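Local coordinates for protein endoglucanase A (Clostridium acetobutylicum, PDB 3IK2) that probably hydrolyses internal beta-1,4-glucosidic bonds of cellulose, as an endoglucanase of glycoside hydrolase family 44, at residues H88-L92 with S169-K173. Residues are numbered along the deposited sequence; the frame is centred on the assembly and turned at random.
Sequences HDKSL and SKGIK
H88 reaches from helix 82-93 to the backbone of the loop 169-173. Its NE2 donates a hydrogen bond to K170 O, modelled at 2.5 Å, shorter than usual, so the exact length is doubtful. The bond is nearly straight, at 169°, and the carbonyl oxygen lies at the ring edge, near the ring plane. Aliphatic groups lie over both ring faces. From the loop, I172 CG1 sits over the centre of one face, 3.5 Å from the ring centroid, in a CH-pi contact. On the opposite face L92 CG, from one turn further along H88's own helix, lies nearer the rim. The L92 methyls also pack on the loop: CD2 is 3.9 Å from K170 CA, and CD1 meets K170 CB. Chi1 near 180° (-172°) swings H88 CG away from the backbone N and carries the ring across to the loop.

In the next shell, H88 ND1 is hydrogen-bonded to S99 OG on the following barrel strand. Y163 meets the ring edge-to-face and also touches I172 and L92. The loop leads into strand 174-177, so the contact joins a helix of the TIM-like barrel to the approach to its fourth strand. With NE2 facing a carbonyl and ND1 a hydroxyl, both nitrogens of the buried ring have partners, which would limit its rotation.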
loop_
_atom_site.group_PDB
_atom_site.type_symbol
_atom_site.label_atom_id
_atom_site.label_comp_id
_atom_site.label_asym_id
_atom_site.label_seq_id
_atom_site.Cartn_x
_atom_site.Cartn_y
_atom_site.Cartn_z
ATOM N N HIS A 88 -5.775 8.730 13.741
ATOM C CA HIS A 88 -6.334 7.454 14.234
ATOM C C HIS A 88 -7.765 7.570 14.753
ATOM O O HIS A 88 -8.536 6.620 14.653
ATOM C CB HIS A 88 -5.439 6.772 15.276
ATOM C CG HIS A 88 -5.907 5.385 15.637
ATOM N ND1 HIS A 88 -6.093 4.395 14.698
ATOM C CD2 HIS A 88 -6.219 4.828 16.831
ATOM C CE1 HIS A 88 -6.522 3.297 15.292
ATOM N NE2 HIS A 88 -6.593 3.529 16.591
ATOM N N ASP A 89 -8.112 8.728 15.307
ATOM C CA ASP A 89 -9.502 9.006 15.703
ATOM C C ASP A 89 -10.459 8.902 14.516
ATOM O O ASP A 89 -11.581 8.399 14.670
ATOM C CB ASP A 89 -9.628 10.415 16.296
ATOM C CG ASP A 89 -9.171 10.495 17.726
ATOM O OD1 ASP A 89 -8.782 9.463 18.313
ATOM O OD2 ASP A 89 -9.175 11.612 18.271
ATOM N N LYS A 90 -10.021 9.415 13.353
ATOM C CA LYS A 90 -10.813 9.353 12.137
ATOM C C LYS A 90 -10.914 7.913 11.630
ATOM O O LYS A 90 -11.979 7.490 11.231
ATOM C CB LYS A 90 -10.249 10.295 11.074
ATOM C CG LYS A 90 -11.258 10.688 9.981
ATOM C CD LYS A 90 -10.595 11.687 8.990
ATOM C CE LYS A 90 -11.394 11.882 7.699
ATOM N NZ LYS A 90 -10.556 12.615 6.591
ATOM N N SER A 91 -9.814 7.156 11.680
ATOM C CA SER A 91 -9.856 5.722 11.379
ATOM C C SER A 91 -10.945 5.048 12.200
ATOM O O SER A 91 -11.732 4.296 11.667
ATOM C CB SER A 91 -8.498 5.034 11.669
ATOM O OG SER A 91 -7.552 5.254 10.633
ATOM N N LEU A 92 -10.963 5.298 13.504
ATOM C CA LEU A 92 -11.967 4.696 14.406
ATOM C C LEU A 92 -13.424 5.136 14.124
ATOM O O LEU A 92 -14.335 4.299 14.126
ATOM C CB LEU A 92 -11.591 4.948 15.862
ATOM C CG LEU A 92 -10.332 4.206 16.340
ATOM C CD1 LEU A 92 -9.866 4.747 17.681
ATOM C CD2 LEU A 92 -10.516 2.690 16.411
ATOM N N SER A 169 -9.602 -3.492 20.382
ATOM C CA SER A 169 -10.448 -2.862 19.330
ATOM C C SER A 169 -9.997 -1.457 18.846
ATOM O O SER A 169 -10.271 -1.060 17.702
ATOM C CB SER A 169 -11.943 -2.847 19.738
ATOM O OG SER A 169 -12.138 -2.347 21.061
ATOM N N LYS A 170 -9.298 -0.713 19.684
ATOM C CA LYS A 170 -9.000 0.695 19.335
ATOM C C LYS A 170 -7.527 0.974 19.020
ATOM O O LYS A 170 -7.199 2.068 18.522
ATOM C CB LYS A 170 -9.510 1.643 20.424
ATOM C CG LYS A 170 -11.005 1.543 20.622
ATOM C CD LYS A 170 -11.501 2.614 21.574
ATOM C CE LYS A 170 -12.986 2.434 21.864
ATOM N NZ LYS A 170 -13.241 1.276 22.785
ATOM N N GLY A 171 -6.662 -0.010 19.285
ATOM C CA GLY A 171 -5.202 0.157 19.183
ATOM C C GLY A 171 -4.752 0.422 17.746
ATOM O O GLY A 171 -5.373 -0.049 16.816
ATOM N N ILE A 172 -3.678 1.189 17.577
ATOM C CA ILE A 172 -3.026 1.355 16.271
ATOM C C ILE A 172 -2.326 0.032 15.998
ATOM O O ILE A 172 -1.570 -0.468 16.832
ATOM C CB ILE A 172 -2.041 2.584 16.271
ATOM C CG1 ILE A 172 -2.830 3.893 16.391
ATOM C CG2 ILE A 172 -1.077 2.582 15.033
ATOM C CD1 ILE A 172 -1.950 5.118 16.779
ATOM N N LYS A 173 -2.601 -0.559 14.842
ATOM C CA LYS A 173 -2.108 -1.886 14.575
ATOM C C LYS A 173 -0.686 -1.948 14.028
ATOM O O LYS A 173 0.038 -2.906 14.336
ATOM C CB LYS A 173 -3.084 -2.641 13.684
ATOM C CG LYS A 173 -4.294 -3.219 14.426
ATOM C CD LYS A 173 -5.174 -4.013 13.485
ATOM C CE LYS A 173 -6.383 -4.632 14.219
ATOM N NZ LYS A 173 -7.451 -3.609 14.478
#